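MmoQ Response regulator (Methylococcus capsulatus, PDB 3LJX) is the HDOD-containing part of a response regulator that, through its GGDEF domain, probably makes cyclic di-GMP from GTP. Local coordinates at residues Ala23-Leu28 / Ala40-Thr45; Gly51-Phe56 / Pro81-Phe86. All coordinates share one frame; numbering follows the deposited sequence.

Contact 1: Ala23-Leu28 / Ala40-Thr45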
# COMPACT_ATOMS: atom_id res chain seq x y z
N ALA A 23 10.75 -5.51 -14.81
CA ALA A 23 11.87 -5.42 -15.75
C ALA A 23 12.88 -4.38 -15.28
O ALA A 23 14.08 -4.64 -15.26
CB ALA A 23 11.39 -5.08 -17.16
N ALA A 24 12.38 -3.21 -14.89
CA ALA A 24 13.26 -2.13 -14.44
C ALA A 24 13.94 -2.43 -13.10
O ALA A 24 15.08 -2.03 -12.87
CB ALA A 24 12.51 -0.82 -14.38
N ILE A 25 13.24 -3.12 -12.21
CA ILE A 25 13.83 -3.47 -10.93
C ILE A 25 14.96 -4.47 -11.17
O ILE A 25 16.07 -4.30 -10.64
CB ILE A 25 12.78 -4.03 -9.93
CG1 ILE A 25 11.90 -2.90 -9.39
CG2 ILE A 25 13.47 -4.74 -8.78
CD1 ILE A 25 10.65 -3.39 -8.67
N LEU A 26 14.69 -5.49 -11.97
CA LEU A 26 15.69 -6.50 -12.31
C LEU A 26 16.91 -5.88 -12.98
O LEU A 26 18.05 -6.20 -12.64
CB LEU A 26 15.10 -7.59 -13.20
CG LEU A 26 14.19 -8.58 -12.48
CD1 LEU A 26 13.46 -9.46 -13.47
CD2 LEU A 26 15.00 -9.43 -11.48
N ASN A 27 16.67 -4.99 -13.93
CA ASN A 27 17.75 -4.29 -14.61
C ASN A 27 18.68 -3.61 -13.62
O ASN A 27 19.89 -3.79 -13.66
CB ASN A 27 17.18 -3.26 -15.58
CG ASN A 27 18.27 -2.43 -16.22
OD1 ASN A 27 18.52 -1.29 -15.82
ND2 ASN A 27 18.94 -3.00 -17.22
N LEU A 28 18.09 -2.84 -12.71
CA LEU A 28 18.85 -2.14 -11.67
C LEU A 28 19.53 -3.12 -10.70
O LEU A 28 20.67 -2.93 -10.30
CB LEU A 28 17.93 -1.20 -10.91
CG LEU A 28 18.62 -0.08 -10.15
CD1 LEU A 28 19.44 0.75 -11.13
CD2 LEU A 28 17.57 0.78 -9.42
N ALA A 40 16.06 1.39 -3.69
CA ALA A 40 14.89 1.65 -2.84
C ALA A 40 13.82 2.49 -3.55
O ALA A 40 12.63 2.16 -3.53
CB ALA A 40 15.32 2.32 -1.53
N GLN A 41 14.25 3.58 -4.19
CA GLN A 41 13.33 4.46 -4.90
C GLN A 41 12.53 3.67 -5.92
O GLN A 41 11.32 3.86 -6.08
CB GLN A 41 14.10 5.58 -5.60
CG GLN A 41 14.51 6.73 -4.69
CD GLN A 41 13.50 7.88 -4.72
OE1 GLN A 41 12.65 8.01 -3.83
NE2 GLN A 41 13.60 8.73 -5.74
N LEU A 42 13.21 2.76 -6.60
CA LEU A 42 12.57 1.99 -7.64
C LEU A 42 11.69 0.89 -7.05
O LEU A 42 10.56 0.68 -7.50
CB LEU A 42 13.63 1.41 -8.57
CG LEU A 42 13.09 0.70 -9.80
CD1 LEU A 42 11.96 1.50 -10.41
CD2 LEU A 42 14.21 0.47 -10.81
N ILE A 43 12.20 0.20 -6.03
CA ILE A 43 11.48 -0.93 -5.45
C ILE A 43 10.19 -0.45 -4.78
O ILE A 43 9.17 -1.13 -4.80
CB ILE A 43 12.34 -1.67 -4.40
CG1 ILE A 43 13.39 -2.54 -5.09
CG2 ILE A 43 11.47 -2.53 -3.49
CD1 ILE A 43 14.38 -3.18 -4.14
N GLN A 44 10.24 0.75 -4.20
CA GLN A 44 9.09 1.21 -3.44
C GLN A 44 7.98 1.72 -4.36
O GLN A 44 6.99 2.25 -3.87
CB GLN A 44 9.48 2.24 -2.39
CG GLN A 44 9.83 3.59 -2.97
CD GLN A 44 10.08 4.61 -1.89
OE1 GLN A 44 10.22 4.26 -0.72
NE2 GLN A 44 10.13 5.89 -2.28
N THR A 45 8.13 1.57 -5.67
CA THR A 45 7.01 1.80 -6.57
C THR A 45 6.15 0.53 -6.69
O THR A 45 5.07 0.55 -7.30
CB THR A 45 7.44 2.23 -8.00
OG1 THR A 45 8.23 1.20 -8.60
CG2 THR A 45 8.22 3.53 -7.96
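Segment 23-28 of helix 19-29 and the end of helix 36-43 come closest at I25 and I43, whose CA atoms lie 6.5 Å apart. The pair is a helical hairpin in the all-helical HDOD domain, and its side-chain contacts are apolar. L42 carries most of them. A chi1 of -174° sets its CG anti to the backbone N, and CD2 beyond it touches A24 and L28. I25 meets the branch point, its CG1 lying 3.8 Å from L42 CG, while the two chains cross obliquely. L28 offers one methyl to another, CD2 to L42 CD2 at 3.6 Å. That same L42 methyl also stands 4.2 Å from A24 CB and, closer still, 3.4 Å from the carbonyl A24 O. Deeper in, I25 turns to I43: its CD1 lies 4.1 Å from I43 CA. L49 and A87, from helices 47-58 and 80-88, touch both isoleucines and continue this layer into the domain. The helix bearing L42 ends here, Q44 being the first residue to leave helical torsions, and T45 folds back on the turn. L42 O accepts a backbone bond from T45 N, and T45 OG1 reaches L42 O at 2.6 Å, in the carbonyl plane.

Contact 2: Gly51-Phe56 / Pro81-Phe86; sequences GRILRF and PAVRQF
The ring of F86 is inserted between R52, I53 and F56, one helical turn of side chains on the facing helix, in a helix-helix packing of the HDOD domain. The two segments run roughly antiparallel, at 141°, with axes 10.3 Å apart at closest approach. F86 presents its CE2 over one face of the F56 ring, offset toward the rim and 3.5 Å from F56 CG, which lies anti to its own backbone N. The planes are inclined at 55°, an oblique pairing. In the R52 conformer given here, one of two, NE lies at the edge of the F86 ring, in its plane and 3.8 Å from CD1. The guanidinium stands almost perpendicular to the ring, at 85°, and so turns one of its own faces to CD1. I53 slides past in the opposite direction, its CG1 4.0 Å from F86 CB. A82 adds its CB 4.2 Å from F56 CE1, and on the buried side I53 CD1 meets V83 CG1 at 4.1 Å. An alanine in place of F86 would probably open a gap beside F56 and leave the R52 guanidinium without the ring it rests against. Farther out, V78 of helix 71-78 touches F56 and V83, and the same R52 conformer is positioned from outside the pair by a salt bridge from NE to D13 OD1.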
# COMPACT_ATOMS: atom_id res chain seq x y z
N GLY A 51 6.17 -5.01 0.28
CA GLY A 51 5.65 -5.84 1.35
C GLY A 51 6.59 -6.98 1.76
O GLY A 51 6.87 -7.14 2.95
N ARG A 52 7.06 -7.77 0.79
CA ARG A 52 7.95 -8.90 1.06
C ARG A 52 9.17 -8.45 1.82
O ARG A 52 9.59 -9.08 2.79
CB ARG A 52 8.43 -9.56 -0.24
CG ARG A 52 7.50 -10.59 -0.87
CD ARG A 52 8.21 -11.34 -2.02
NE ARG A 52 9.10 -12.40 -1.54
CZ ARG A 52 9.74 -13.26 -2.32
NH1 ARG A 52 9.59 -13.21 -3.64
NH2 ARG A 52 10.53 -14.19 -1.79
N ILE A 53 9.75 -7.34 1.37
CA ILE A 53 10.95 -6.79 2.00
C ILE A 53 10.68 -6.35 3.44
O ILE A 53 11.44 -6.69 4.34
CB ILE A 53 11.56 -5.65 1.16
CG1 ILE A 53 12.16 -6.24 -0.12
CG2 ILE A 53 12.63 -4.89 1.96
CD1 ILE A 53 12.40 -5.23 -1.22
N LEU A 54 9.60 -5.63 3.67
CA LEU A 54 9.25 -5.19 5.02
C LEU A 54 9.04 -6.40 5.91
O LEU A 54 9.46 -6.44 7.06
CB LEU A 54 7.98 -4.34 5.02
CG LEU A 54 8.09 -2.96 4.39
CD1 LEU A 54 6.76 -2.22 4.52
CD2 LEU A 54 9.25 -2.16 5.00
N ARG A 55 8.38 -7.40 5.36
CA ARG A 55 8.04 -8.58 6.12
C ARG A 55 9.30 -9.36 6.52
O ARG A 55 9.42 -9.87 7.64
CB ARG A 55 7.13 -9.46 5.29
CG ARG A 55 6.86 -10.81 5.89
CD ARG A 55 5.76 -11.48 5.12
NE ARG A 55 5.77 -12.91 5.35
CZ ARG A 55 6.26 -13.80 4.50
NH1 ARG A 55 6.77 -13.40 3.33
NH2 ARG A 55 6.23 -15.09 4.80
N PHE A 56 10.23 -9.45 5.58
CA PHE A 56 11.50 -10.10 5.85
C PHE A 56 12.22 -9.33 6.95
O PHE A 56 12.68 -9.91 7.93
CB PHE A 56 12.34 -10.16 4.56
CG PHE A 56 13.76 -10.61 4.78
CD1 PHE A 56 14.80 -9.69 4.79
CD2 PHE A 56 14.06 -11.96 4.95
CE1 PHE A 56 16.11 -10.10 4.97
CE2 PHE A 56 15.38 -12.38 5.13
CZ PHE A 56 16.40 -11.45 5.15
N PRO A 81 22.82 -6.35 0.16
CA PRO A 81 22.84 -7.67 -0.50
C PRO A 81 21.55 -8.47 -0.27
O PRO A 81 21.01 -9.04 -1.23
CB PRO A 81 24.04 -8.37 0.15
CG PRO A 81 24.97 -7.23 0.55
CD PRO A 81 24.04 -6.10 0.96
N ALA A 82 21.06 -8.52 0.97
CA ALA A 82 19.83 -9.27 1.24
C ALA A 82 18.65 -8.68 0.47
O ALA A 82 17.88 -9.41 -0.15
CB ALA A 82 19.54 -9.34 2.73
N VAL A 83 18.51 -7.36 0.50
CA VAL A 83 17.40 -6.73 -0.19
C VAL A 83 17.52 -6.98 -1.69
O VAL A 83 16.51 -7.21 -2.38
CB VAL A 83 17.30 -5.23 0.13
CG1 VAL A 83 16.41 -4.51 -0.88
CG2 VAL A 83 16.81 -5.03 1.57
N ARG A 84 18.75 -6.96 -2.19
CA ARG A 84 18.99 -7.22 -3.61
C ARG A 84 18.50 -8.61 -4.02
O ARG A 84 17.89 -8.79 -5.09
CB ARG A 84 20.47 -7.06 -3.95
CG ARG A 84 20.75 -7.13 -5.44
CD ARG A 84 22.19 -7.49 -5.73
NE ARG A 84 22.96 -6.34 -6.18
CZ ARG A 84 23.83 -5.69 -5.43
NH1 ARG A 84 24.06 -6.08 -4.18
NH2 ARG A 84 24.49 -4.65 -5.94
N GLN A 85 18.73 -9.61 -3.16
CA GLN A 85 18.20 -10.95 -3.40
C GLN A 85 16.69 -10.95 -3.67
O GLN A 85 16.21 -11.66 -4.55
CB GLN A 85 18.51 -11.87 -2.21
CG GLN A 85 19.99 -12.21 -2.07
CD GLN A 85 20.47 -13.12 -3.17
OE1 GLN A 85 19.84 -14.14 -3.46
NE2 GLN A 85 21.60 -12.78 -3.79
N PHE A 86 15.93 -10.15 -2.92
CA PHE A 86 14.49 -10.10 -3.11
C PHE A 86 14.17 -9.47 -4.46
O PHE A 86 13.26 -9.92 -5.18
CB PHE A 86 13.81 -9.32 -1.98
CG PHE A 86 13.61 -10.14 -0.75
CD1 PHE A 86 12.48 -10.92 -0.60
CD2 PHE A 86 14.58 -10.16 0.25
CE1 PHE A 86 12.30 -11.70 0.54
CE2 PHE A 86 14.41 -10.94 1.39
CZ PHE A 86 13.27 -11.72 1.54

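How the contacts relate
From the N terminus, helix 19-29 leads through a short connection into helix 36-43, and contact 1 closes that first loop, with 11 residues between its segments. Helix 47-58 follows directly, and contact 2 then closes a wider loop of 24 residues that includes the whole of helix 71-78 and ends on helix 80-88. The two loops stand in series, neither nesting nor crossing, yet their centres are only about 12 Å apart. I43 joins them: its CG2 lies 3.7 Å from I53 CD1, and its CD1 4.1 Å from V83 CG1. Four helices of the HDOD region are thereby tied into one apolar cluster, on one side of the chain's centre.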